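Local structure of carbonic anhydrase (Trichomonas vaginalis, 6Y04) at residues 34-37 / 41-44; 45-50 / 57-62; 65-68 / 74-77; 112-117 / 121-126; 142-147 / 165-170. The protein probably catalyses the reversible hydration of carbon dioxide to hydrogencarbonate and a proton, as a zinc-dependent beta-class carbonic anhydrase. One frame throughout, in Å; residues are numbered along the deposited sequence.

Contact 1: 34-37 / 41-44; sequences IVTC and RLVN. With ZN (zinc ion), chain C.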
# COMPACT_ATOMS: atom_id res chain seq x y z
N ILE A 34 -8.11 -2.91 4.86
CA ILE A 34 -8.06 -3.60 3.57
C ILE A 34 -6.60 -3.70 3.13
O ILE A 34 -5.91 -2.68 3.08
CB ILE A 34 -8.91 -2.88 2.50
CG1 ILE A 34 -10.28 -2.44 3.01
CG2 ILE A 34 -9.00 -3.71 1.23
CD1 ILE A 34 -11.24 -3.56 3.37
N VAL A 35 -6.16 -4.92 2.78
CA VAL A 35 -4.88 -5.13 2.11
C VAL A 35 -5.14 -5.55 0.67
O VAL A 35 -5.78 -6.58 0.42
CB VAL A 35 -3.99 -6.15 2.86
CG1 VAL A 35 -2.65 -6.37 2.14
CG2 VAL A 35 -3.75 -5.75 4.31
N THR A 36 -4.65 -4.77 -0.29
CA THR A 36 -4.89 -5.10 -1.68
C THR A 36 -3.66 -4.79 -2.52
O THR A 36 -2.60 -4.46 -1.98
CB THR A 36 -6.23 -4.51 -2.18
OG1 THR A 36 -6.61 -5.23 -3.35
CG2 THR A 36 -6.18 -3.03 -2.46
N CYS A 37 -3.80 -4.93 -3.85
CA CYS A 37 -2.68 -4.84 -4.77
C CYS A 37 -2.51 -3.40 -5.26
O CYS A 37 -3.44 -2.59 -5.22
CB CYS A 37 -2.87 -5.76 -5.96
SG CYS A 37 -1.40 -5.79 -7.03
N ARG A 41 -5.56 -0.79 -12.00
CA ARG A 41 -6.97 -0.95 -12.31
C ARG A 41 -7.84 -0.87 -11.06
O ARG A 41 -9.06 -0.72 -11.17
CB ARG A 41 -7.20 -2.28 -13.05
CG ARG A 41 -6.69 -2.27 -14.49
CD ARG A 41 -6.67 -3.64 -15.14
NE ARG A 41 -5.72 -4.50 -14.44
CZ ARG A 41 -5.41 -5.74 -14.80
NH1 ARG A 41 -5.99 -6.28 -15.86
NH2 ARG A 41 -4.54 -6.43 -14.08
N LEU A 42 -7.21 -0.98 -9.87
CA LEU A 42 -7.94 -0.99 -8.61
C LEU A 42 -8.03 0.42 -8.03
O LEU A 42 -8.83 0.65 -7.13
CB LEU A 42 -7.29 -1.97 -7.64
CG LEU A 42 -7.19 -3.42 -8.12
CD1 LEU A 42 -6.47 -4.28 -7.09
CD2 LEU A 42 -8.56 -3.98 -8.44
N VAL A 43 -7.23 1.35 -8.58
CA VAL A 43 -7.21 2.74 -8.13
C VAL A 43 -8.54 3.41 -8.49
O VAL A 43 -8.92 3.43 -9.65
CB VAL A 43 -6.02 3.50 -8.75
CG1 VAL A 43 -6.02 4.99 -8.40
CG2 VAL A 43 -4.69 2.85 -8.40
N ASN A 44 -9.21 3.97 -7.48
CA ASN A 44 -10.53 4.57 -7.62
C ASN A 44 -11.52 3.55 -8.17
O ASN A 44 -12.30 3.84 -9.06
CB ASN A 44 -10.52 5.83 -8.49
CG ASN A 44 -9.93 7.03 -7.78
OD1 ASN A 44 -9.98 7.14 -6.56
ND2 ASN A 44 -9.36 7.93 -8.56
ZN ZN C . -1.65 -7.46 -8.65
O HOH W 1 -0.54 -6.75 -10.15
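L42 meets T36 and C37 through one methyl, CD1. The contact has a van der Waals part, a metal part and a set of polar bonds to neighbours. The apolar pair is L42 CD1 with C37 CB, 4.1 Å apart. The methyl also packs on two polar atoms by van der Waals approach: L42 CD1 is 3.9 Å from C37 O and 3.9 Å from T36 OG1. The side chains of L42 and T36 cross obliquely. The leucine chain is extended at its second torsion (chi2 177°), with CD1 anti to CA, and this carries CD1 to T36 and C37. No hydrogen bond joins the two segments.

The metal part belongs to C37. C37 SG binds the zinc ion at 2.3 Å. With SG anti to the backbone N (chi1 -174°), the sulfur is placed at the zinc. H96 and C99 bind the same ion. Water 1 is the fourth ligand, with its O 2.0 Å from the zinc.

The polar bonds lead out of the segments. T36 OG1 is hydrogen-bonded to M94 O on the adjacent strand 90-96. R41 NH2 forms a salt bridge with D39 OD2, and R41 O accepts a hydrogen bond from R54 NE of the second subunit.

Two cysteines, one histidine and a water around the zinc are the ligand set of the open form of beta-class enzymes. In that form the aspartate pairs with the arginine instead of binding the metal. The water occupies the position where the zinc-bound nucleophile is expected, consistent with a form able to take up carbon dioxide.

Contact 2: 45-50 / 57-62; sequences FAEDAI and ATVIKA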
# COMPACT_ATOMS: atom_id res chain seq x y z
N PHE A 45 -11.47 2.34 -7.60
CA PHE A 45 -12.26 1.24 -8.11
C PHE A 45 -12.57 0.25 -7.00
O PHE A 45 -13.74 0.02 -6.69
CB PHE A 45 -11.53 0.57 -9.28
CG PHE A 45 -12.36 -0.42 -10.04
CD1 PHE A 45 -13.44 0.01 -10.81
CD2 PHE A 45 -12.07 -1.77 -10.00
CE1 PHE A 45 -14.21 -0.90 -11.52
CE2 PHE A 45 -12.84 -2.68 -10.71
CZ PHE A 45 -13.91 -2.25 -11.47
N ALA A 46 -11.52 -0.30 -6.39
CA ALA A 46 -11.64 -1.39 -5.44
C ALA A 46 -12.52 -1.01 -4.25
O ALA A 46 -13.33 -1.82 -3.79
CB ALA A 46 -10.26 -1.81 -5.01
N GLU A 47 -12.38 0.24 -3.77
CA GLU A 47 -13.08 0.69 -2.58
C GLU A 47 -14.57 0.81 -2.89
O GLU A 47 -15.41 0.41 -2.07
CB GLU A 47 -12.53 2.03 -2.09
CG GLU A 47 -11.10 1.95 -1.61
CD GLU A 47 -10.00 2.12 -2.66
OE1 GLU A 47 -10.33 2.30 -3.87
OE2 GLU A 47 -8.82 2.07 -2.26
N ASP A 48 -14.89 1.36 -4.07
CA ASP A 48 -16.28 1.50 -4.46
C ASP A 48 -16.88 0.10 -4.61
O ASP A 48 -18.04 -0.11 -4.28
CB ASP A 48 -16.45 2.30 -5.75
CG ASP A 48 -16.03 3.76 -5.68
OD1 ASP A 48 -15.82 4.28 -4.56
OD2 ASP A 48 -15.91 4.37 -6.75
N ALA A 49 -16.06 -0.84 -5.10
CA ALA A 49 -16.50 -2.18 -5.43
C ALA A 49 -16.90 -2.93 -4.16
O ALA A 49 -17.75 -3.82 -4.21
CB ALA A 49 -15.42 -2.91 -6.19
N ILE A 50 -16.30 -2.56 -3.02
CA ILE A 50 -16.61 -3.22 -1.76
C ILE A 50 -17.42 -2.29 -0.86
O ILE A 50 -17.69 -2.63 0.30
CB ILE A 50 -15.33 -3.76 -1.08
CG1 ILE A 50 -14.31 -2.65 -0.78
CG2 ILE A 50 -14.72 -4.88 -1.93
CD1 ILE A 50 -13.25 -3.04 0.23
N ALA A 57 -11.99 2.95 6.43
CA ALA A 57 -11.01 1.88 6.52
C ALA A 57 -9.60 2.42 6.30
O ALA A 57 -9.43 3.45 5.67
CB ALA A 57 -11.32 0.81 5.50
N THR A 58 -8.60 1.70 6.80
CA THR A 58 -7.25 1.86 6.29
C THR A 58 -7.09 0.94 5.09
O THR A 58 -7.66 -0.16 5.06
CB THR A 58 -6.19 1.58 7.37
OG1 THR A 58 -6.45 0.29 7.92
CG2 THR A 58 -6.17 2.61 8.47
N VAL A 59 -6.32 1.41 4.10
CA VAL A 59 -6.05 0.64 2.90
C VAL A 59 -4.53 0.53 2.73
O VAL A 59 -3.84 1.55 2.70
CB VAL A 59 -6.73 1.25 1.65
CG1 VAL A 59 -6.42 0.45 0.39
CG2 VAL A 59 -8.23 1.41 1.84
N ILE A 60 -4.05 -0.71 2.63
CA ILE A 60 -2.63 -1.04 2.53
C ILE A 60 -2.46 -1.71 1.18
O ILE A 60 -3.22 -2.61 0.85
CB ILE A 60 -2.26 -1.99 3.70
CG1 ILE A 60 -2.53 -1.34 5.06
CG2 ILE A 60 -0.83 -2.50 3.58
CD1 ILE A 60 -3.01 -2.28 6.13
N LYS A 61 -1.50 -1.24 0.37
CA LYS A 61 -1.32 -1.78 -0.97
C LYS A 61 0.15 -2.06 -1.28
O LYS A 61 1.00 -1.19 -1.11
CB LYS A 61 -1.82 -0.81 -2.05
CG LYS A 61 -3.30 -0.45 -2.04
CD LYS A 61 -3.65 0.22 -3.34
CE LYS A 61 -5.00 0.88 -3.36
NZ LYS A 61 -5.19 1.59 -4.65
N ALA A 62 0.41 -3.25 -1.82
CA ALA A 62 1.71 -3.64 -2.35
C ALA A 62 1.49 -4.56 -3.54
O ALA A 62 0.43 -5.18 -3.65
CB ALA A 62 2.53 -4.32 -1.27
O HOH W 2 -7.94 0.58 -4.74
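E47 reaches from helix 46-49 to V59 and K61 on strand 57-61. All the touching is done by one carboxylate oxygen, OE2. The closer-packed part is at V59. E47 OE2 lies 3.9 Å from V59 CG1 and 4.2 Å from CG2 of the same valine, so it rests on both branches. The glutamate chain bends at its second torsion (chi2 86°), which lays OE2 over V59. E47 OE2 is also 4.1 Å from K61 CE, the two side chains coming from opposite directions.

The other side is looser and is bridged by a single water. E47 OE2 and K61 NZ are 4.4 Å apart, too far for a direct salt bridge. Water 2 lies between them. It accepts a hydrogen bond of 2.9 Å from K61 NZ and gives a weak one of 3.0 Å to E47 OE2. The lysine is extended beyond CG, and this brings its amine up to the water. The opposite charges probably still stabilise each other at this distance.

The water-bridged pair is buried and lies at the dimer interface. E47 packs on N44 of the second subunit, and V59 packs on V43 of that subunit. The backbone of K61 also makes hydrogen bonds to the second subunit. Within the chain, the K61 side chain touches T36 and V43.

Strand 32-36, helix 46-49 and strand 57-61 form a beta-alpha-beta unit, and its two strands are parallel neighbours in the sheet. The contact packs the short crossover helix of that unit onto its second strand, the outermost strand of the mixed sheet within this chain of the beta-class carbonic anhydrase.

Contact 3: 65-68 / 74-77; sequences NGIW and DIVV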
# COMPACT_ATOMS: atom_id res chain seq x y z
N ASN A 65 -0.14 -7.96 -2.88
CA ASN A 65 -0.83 -7.93 -1.60
C ASN A 65 -0.49 -9.16 -0.74
O ASN A 65 -1.38 -9.78 -0.16
CB ASN A 65 -2.35 -7.81 -1.78
CG ASN A 65 -2.92 -8.85 -2.72
OD1 ASN A 65 -2.94 -8.65 -3.93
ND2 ASN A 65 -3.36 -9.97 -2.17
N GLY A 66 0.81 -9.48 -0.65
CA GLY A 66 1.23 -10.73 -0.05
C GLY A 66 1.85 -10.53 1.33
O GLY A 66 2.60 -9.58 1.57
N ILE A 67 1.48 -11.43 2.25
CA ILE A 67 2.20 -11.62 3.50
C ILE A 67 2.71 -13.06 3.49
O ILE A 67 1.93 -14.00 3.58
CB ILE A 67 1.31 -11.34 4.72
CG1 ILE A 67 0.68 -9.94 4.68
CG2 ILE A 67 2.05 -11.60 6.02
CD1 ILE A 67 -0.61 -9.87 3.90
N TRP A 68 4.03 -13.21 3.34
CA TRP A 68 4.64 -14.53 3.35
C TRP A 68 5.40 -14.74 4.65
O TRP A 68 5.79 -15.87 4.97
CB TRP A 68 5.51 -14.74 2.10
CG TRP A 68 6.43 -13.60 1.77
CD1 TRP A 68 6.19 -12.59 0.89
CD2 TRP A 68 7.75 -13.36 2.29
NE1 TRP A 68 7.26 -11.73 0.83
CE2 TRP A 68 8.24 -12.18 1.68
CE3 TRP A 68 8.58 -14.02 3.21
CZ2 TRP A 68 9.50 -11.65 1.96
CZ3 TRP A 68 9.83 -13.50 3.50
CH2 TRP A 68 10.28 -12.33 2.88
N ASP A 74 6.45 -4.15 5.75
CA ASP A 74 5.66 -2.94 5.57
C ASP A 74 4.19 -3.24 5.84
O ASP A 74 3.53 -2.50 6.58
CB ASP A 74 5.83 -2.35 4.15
CG ASP A 74 7.20 -1.81 3.81
OD1 ASP A 74 7.93 -1.39 4.72
OD2 ASP A 74 7.55 -1.80 2.62
N ILE A 75 3.68 -4.34 5.26
CA ILE A 75 2.26 -4.66 5.33
C ILE A 75 1.90 -5.02 6.76
O ILE A 75 0.92 -4.50 7.31
CB ILE A 75 1.85 -5.74 4.31
CG1 ILE A 75 1.91 -5.20 2.88
CG2 ILE A 75 0.47 -6.28 4.62
CD1 ILE A 75 1.48 -6.20 1.82
N VAL A 76 2.70 -5.88 7.38
CA VAL A 76 2.44 -6.34 8.73
C VAL A 76 2.41 -5.16 9.70
O VAL A 76 1.47 -5.03 10.47
CB VAL A 76 3.43 -7.45 9.14
CG1 VAL A 76 3.49 -7.61 10.65
CG2 VAL A 76 3.06 -8.78 8.49
N VAL A 77 3.42 -4.28 9.63
CA VAL A 77 3.51 -3.13 10.51
C VAL A 77 2.25 -2.26 10.36
O VAL A 77 1.72 -1.77 11.36
CB VAL A 77 4.80 -2.33 10.26
CG1 VAL A 77 4.80 -0.96 10.94
CG2 VAL A 77 6.03 -3.13 10.66
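I67 overlaps I75 with its longer branch. I67 CG1 is 3.7 Å from I75 CG2, and I67 CD1 is 3.8 Å from the same methyl. The isoleucine bends at its second torsion (chi2 86°), which keeps CD1 close to that methyl. The other branch serves a second partner: I67 CG2 meets V76 CG2 at 3.9 Å. I67 therefore straddles two successive residues of the helix, one branch to each.

I75 has a second task. I75 CD1 lies 3.6 Å from G66 O and 4.2 Å from G66 N, against the peptide backbone. The chain of I75 is stretched out (chi2 -178°), and its CD1 extends to the backbone of G66 and N65. I75 CD1 approaches N65 C at 4.4 Å. No hydrogen bond crosses between the segments.

The contact lies at the connection that follows strand 57-61 in the alpha/beta fold. The connecting loop, 65-68 included, packs on the first turn of helix 74-85. Its start passes the active site: the side chain of N65 is about 5 Å from the zinc and touches C37.

Further partners hold both sides. I67 N is hydrogen-bonded to S147 OG on helix 140-152, and the I67 side chain also touches C150 and V151 there. At the helix start, D74 OD2 bonds to I75 N of the second subunit, and I75 N bonds to D74 OD2 of that subunit in return.

Contact 4: 112-117 / 121-126; sequences QMLKSG and EDIEKF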
# COMPACT_ATOMS: atom_id res chain seq x y z
N GLN A 112 15.36 -7.58 -16.89
CA GLN A 112 14.95 -6.19 -17.06
C GLN A 112 15.99 -5.25 -16.44
O GLN A 112 16.32 -4.21 -17.01
CB GLN A 112 13.57 -5.96 -16.46
CG GLN A 112 12.44 -6.56 -17.29
CD GLN A 112 12.31 -5.87 -18.63
OE1 GLN A 112 12.86 -6.31 -19.63
NE2 GLN A 112 11.60 -4.75 -18.64
N MET A 113 16.53 -5.65 -15.29
CA MET A 113 17.50 -4.86 -14.56
C MET A 113 18.82 -4.79 -15.34
O MET A 113 19.45 -3.74 -15.41
CB MET A 113 17.73 -5.43 -13.16
CG MET A 113 16.45 -5.49 -12.33
SD MET A 113 16.64 -5.92 -10.57
CE MET A 113 17.09 -7.65 -10.67
N LEU A 114 19.22 -5.93 -15.92
CA LEU A 114 20.41 -6.02 -16.75
C LEU A 114 20.31 -5.03 -17.90
O LEU A 114 21.27 -4.33 -18.20
CB LEU A 114 20.57 -7.45 -17.26
CG LEU A 114 21.28 -8.42 -16.31
CD1 LEU A 114 21.10 -9.88 -16.73
CD2 LEU A 114 22.76 -8.07 -16.17
N LYS A 115 19.13 -4.97 -18.53
CA LYS A 115 18.83 -4.04 -19.61
C LYS A 115 19.07 -2.60 -19.15
O LYS A 115 19.48 -1.75 -19.93
CB LYS A 115 17.36 -4.12 -20.01
CG LYS A 115 17.00 -4.70 -21.37
CD LYS A 115 15.54 -4.44 -21.67
CE LYS A 115 14.92 -5.47 -22.59
NZ LYS A 115 13.63 -5.01 -23.15
N SER A 116 18.79 -2.34 -17.87
CA SER A 116 18.77 -0.97 -17.37
C SER A 116 20.13 -0.59 -16.78
O SER A 116 20.28 0.50 -16.24
CB SER A 116 17.64 -0.77 -16.38
OG SER A 116 16.40 -1.18 -16.94
N GLY A 117 21.12 -1.48 -16.93
CA GLY A 117 22.49 -1.16 -16.56
C GLY A 117 22.72 -1.35 -15.07
O GLY A 117 23.64 -0.76 -14.50
N GLU A 121 26.29 -8.04 -10.22
CA GLU A 121 26.68 -8.46 -8.89
C GLU A 121 25.59 -8.08 -7.89
O GLU A 121 25.31 -8.83 -6.96
CB GLU A 121 28.02 -7.81 -8.53
CG GLU A 121 28.97 -8.76 -7.83
CD GLU A 121 30.11 -8.11 -7.08
OE1 GLU A 121 30.59 -7.04 -7.52
OE2 GLU A 121 30.53 -8.67 -6.03
N ASP A 122 24.97 -6.91 -8.11
CA ASP A 122 23.89 -6.41 -7.29
C ASP A 122 22.64 -7.27 -7.46
O ASP A 122 21.92 -7.51 -6.50
CB ASP A 122 23.65 -4.92 -7.56
CG ASP A 122 24.68 -4.03 -6.90
OD1 ASP A 122 25.18 -4.42 -5.84
OD2 ASP A 122 24.98 -2.94 -7.45
N ILE A 123 22.40 -7.74 -8.69
CA ILE A 123 21.25 -8.57 -9.01
C ILE A 123 21.37 -9.92 -8.29
O ILE A 123 20.38 -10.46 -7.79
CB ILE A 123 21.10 -8.73 -10.54
CG1 ILE A 123 20.77 -7.39 -11.22
CG2 ILE A 123 20.08 -9.81 -10.87
CD1 ILE A 123 20.57 -7.47 -12.71
N GLU A 124 22.59 -10.47 -8.25
CA GLU A 124 22.83 -11.75 -7.61
C GLU A 124 22.69 -11.61 -6.09
O GLU A 124 22.20 -12.51 -5.41
CB GLU A 124 24.17 -12.34 -8.05
CG GLU A 124 24.31 -13.83 -7.72
CD GLU A 124 23.40 -14.78 -8.49
OE1 GLU A 124 23.45 -14.77 -9.74
OE2 GLU A 124 22.63 -15.53 -7.85
N LYS A 125 23.12 -10.46 -5.55
CA LYS A 125 23.10 -10.23 -4.12
C LYS A 125 21.67 -10.30 -3.59
O LYS A 125 21.44 -10.85 -2.52
CB LYS A 125 23.77 -8.89 -3.81
CG LYS A 125 24.27 -8.70 -2.38
CD LYS A 125 25.17 -7.48 -2.21
CE LYS A 125 25.27 -6.96 -0.78
NZ LYS A 125 24.07 -6.18 -0.39
N PHE A 126 20.71 -9.78 -4.37
CA PHE A 126 19.34 -9.62 -3.89
C PHE A 126 18.42 -10.75 -4.36
O PHE A 126 17.29 -10.85 -3.88
CB PHE A 126 18.81 -8.23 -4.24
CG PHE A 126 19.33 -7.14 -3.33
CD1 PHE A 126 19.02 -7.13 -1.98
CD2 PHE A 126 20.15 -6.13 -3.83
CE1 PHE A 126 19.50 -6.14 -1.14
CE2 PHE A 126 20.64 -5.14 -2.98
CZ PHE A 126 20.32 -5.15 -1.64
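I123 packs against M113 and L114 across the turn between two helices. I123 CB is 4.2 Å from M113 CE. Two branches leave CB. I123 CG2 meets M113 CE at 3.7 Å. I123 CG1 is equally close to M113 CE, at 3.7 Å, so the methionine methyl touches both branches. The tip, I123 CD1, reaches the base of M113: it lies 3.5 Å from M113 CB and 3.8 Å from L114 CG. The extended second torsion (chi2 -178°) carries it there.

M113 and I123 run antiparallel alongside each other, the base of one beside the tip of the other. M113 bends at its last torsion (chi3 -71°), which brings CE back over the isoleucine. L114 lies roughly perpendicular to I123 and is itself exposed.

Helix 106-115 ends here in a Schellman motif with G117 at C-prime: G117 N bonds to L114 O, and I118 N to M113 O. S116 OG also bonds to Q112 O at 3.0 Å.

The contact joins helix 106-115 to helix 120-134 at the periphery, with its centre about 25 Å from that of the chain. I118 touches both M113 and I123 from the connecting turn. Helix 74-85 of the second subunit lies against helix 106-115, its Y84 packing on M113 and S116.

Contact 5: 142-147 / 165-170; sequences DNIKNS and GLLIHP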
# COMPACT_ATOMS: atom_id res chain seq x y z
N ASP A 142 -4.20 -18.80 -4.19
CA ASP A 142 -3.31 -19.48 -3.27
C ASP A 142 -2.60 -18.45 -2.40
O ASP A 142 -2.42 -18.68 -1.21
CB ASP A 142 -2.44 -20.53 -3.97
CG ASP A 142 -2.97 -21.95 -3.84
OD1 ASP A 142 -4.17 -22.20 -4.15
OD2 ASP A 142 -2.18 -22.81 -3.40
N ASN A 143 -2.26 -17.30 -3.00
CA ASN A 143 -1.61 -16.20 -2.31
C ASN A 143 -2.55 -15.61 -1.25
O ASN A 143 -2.10 -15.25 -0.17
CB ASN A 143 -1.09 -15.11 -3.27
CG ASN A 143 -0.48 -13.93 -2.54
OD1 ASN A 143 0.61 -14.05 -1.95
ND2 ASN A 143 -1.17 -12.80 -2.53
N ILE A 144 -3.84 -15.51 -1.58
CA ILE A 144 -4.82 -15.01 -0.64
C ILE A 144 -4.88 -15.96 0.56
O ILE A 144 -4.75 -15.51 1.71
CB ILE A 144 -6.21 -14.83 -1.28
CG1 ILE A 144 -6.24 -13.68 -2.29
CG2 ILE A 144 -7.28 -14.65 -0.21
CD1 ILE A 144 -7.33 -13.82 -3.34
N LYS A 145 -5.05 -17.25 0.29
CA LYS A 145 -5.18 -18.27 1.32
C LYS A 145 -3.94 -18.26 2.22
O LYS A 145 -4.06 -18.33 3.44
CB LYS A 145 -5.42 -19.64 0.68
CG LYS A 145 -6.87 -19.95 0.34
CD LYS A 145 -7.06 -21.07 -0.67
CE LYS A 145 -8.50 -21.54 -0.75
NZ LYS A 145 -8.78 -22.35 -1.96
N ASN A 146 -2.76 -18.16 1.60
CA ASN A 146 -1.48 -18.20 2.29
C ASN A 146 -1.25 -16.92 3.09
O ASN A 146 -0.70 -16.94 4.19
CB ASN A 146 -0.35 -18.52 1.31
CG ASN A 146 0.96 -18.89 1.98
OD1 ASN A 146 1.21 -20.06 2.24
ND2 ASN A 146 1.80 -17.91 2.28
N SER A 147 -1.69 -15.79 2.53
CA SER A 147 -1.53 -14.50 3.18
C SER A 147 -2.40 -14.43 4.43
O SER A 147 -1.95 -13.99 5.48
CB SER A 147 -1.83 -13.38 2.24
OG SER A 147 -0.75 -13.19 1.36
N GLY A 165 -10.43 -13.31 3.48
CA GLY A 165 -9.79 -13.34 2.18
C GLY A 165 -10.81 -13.11 1.07
O GLY A 165 -11.83 -13.79 1.04
N LEU A 166 -10.52 -12.14 0.21
CA LEU A 166 -11.39 -11.79 -0.90
C LEU A 166 -10.60 -11.82 -2.20
O LEU A 166 -9.39 -11.65 -2.22
CB LEU A 166 -11.98 -10.40 -0.67
CG LEU A 166 -12.73 -10.19 0.65
CD1 LEU A 166 -13.25 -8.77 0.75
CD2 LEU A 166 -13.88 -11.18 0.80
N LEU A 167 -11.34 -12.02 -3.29
CA LEU A 167 -10.80 -11.92 -4.63
C LEU A 167 -11.67 -10.94 -5.42
O LEU A 167 -12.90 -11.05 -5.41
CB LEU A 167 -10.79 -13.32 -5.26
CG LEU A 167 -10.43 -13.39 -6.74
CD1 LEU A 167 -8.92 -13.38 -6.94
CD2 LEU A 167 -11.04 -14.63 -7.39
N ILE A 168 -11.01 -9.95 -6.04
CA ILE A 168 -11.69 -9.01 -6.90
C ILE A 168 -11.21 -9.23 -8.33
O ILE A 168 -10.04 -9.54 -8.56
CB ILE A 168 -11.52 -7.55 -6.42
CG1 ILE A 168 -12.34 -6.57 -7.27
CG2 ILE A 168 -10.06 -7.14 -6.35
CD1 ILE A 168 -12.44 -5.17 -6.71
N HIS A 169 -12.14 -9.07 -9.28
CA HIS A 169 -11.81 -9.07 -10.69
C HIS A 169 -11.48 -7.65 -11.14
O HIS A 169 -12.31 -6.75 -11.02
CB HIS A 169 -12.93 -9.71 -11.52
CG HIS A 169 -12.49 -9.98 -12.92
ND1 HIS A 169 -12.16 -8.96 -13.80
CD2 HIS A 169 -12.28 -11.14 -13.59
CE1 HIS A 169 -11.77 -9.48 -14.95
NE2 HIS A 169 -11.85 -10.81 -14.84
N PRO A 170 -10.29 -7.41 -11.72
CA PRO A 170 -9.84 -6.04 -11.99
C PRO A 170 -10.60 -5.32 -13.11
O PRO A 170 -10.49 -4.10 -13.24
CB PRO A 170 -8.34 -6.22 -12.30
CG PRO A 170 -8.22 -7.63 -12.81
CD PRO A 170 -9.30 -8.43 -12.12
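N143 O is gripped twice by S147. S147 N donates to N143 O at 2.8 Å and S147 OG to N143 O at 2.9 Å, from opposite faces of the carbonyl plane. The hydroxyl is tilted 32° from that plane. Both bonds lie within the helix turn that carries I144.

I144 makes the contact with the strand. I144 CG2 lies on G165 CA at 3.7 Å. With no side chain at G165, the helix comes close there, and the CA atoms of I144 and G165 are 6.0 Å apart. I144 CD1 reaches further and sits 3.2 Å from L166 O, a tight approach. I144 CD1 is also 4.0 Å from L167 CD1, the two side chains being set square to each other.

Helix 140-152 here covers a face of the mixed sheet. The local axes of helix and strand approach to 8.3 Å and run nearly antiparallel (157°). The helix is part of the long crossover that leads from strand 90-96 to its parallel neighbour 163-168. Strand 175-179 lies antiparallel on the other side of 163-168.

L166 has its side chain directed away from the helix and packs on L4 of the second subunit. L167 touches E97 in the loop after strand 90-96. N143 touches N65 near the zinc site.

Along the chain the five contacts follow in series, each closing before the next opens. Contacts 1, 2 and 5 reach the same mixed sheet. The centres of contacts 1 and 2 are 5 Å apart, and their strands 32-36 and 57-61 are paired neighbours. Contact 5 lies on strand 163-168, its centre 12 Å from that of contact 1. Contact 3 packs the loop after strand 57-61 on the start of helix 74-85 and touches contacts 1, 2 and 5. Contact 1 holds a zinc ligand and contact 3 comes near the ion. Contact 4 stands apart, its nearest atoms about 10 Å from contact 3 and about 17 Å from contact 1. All five touch the second subunit, so both the core and the outlying helices take part in the dimer interface.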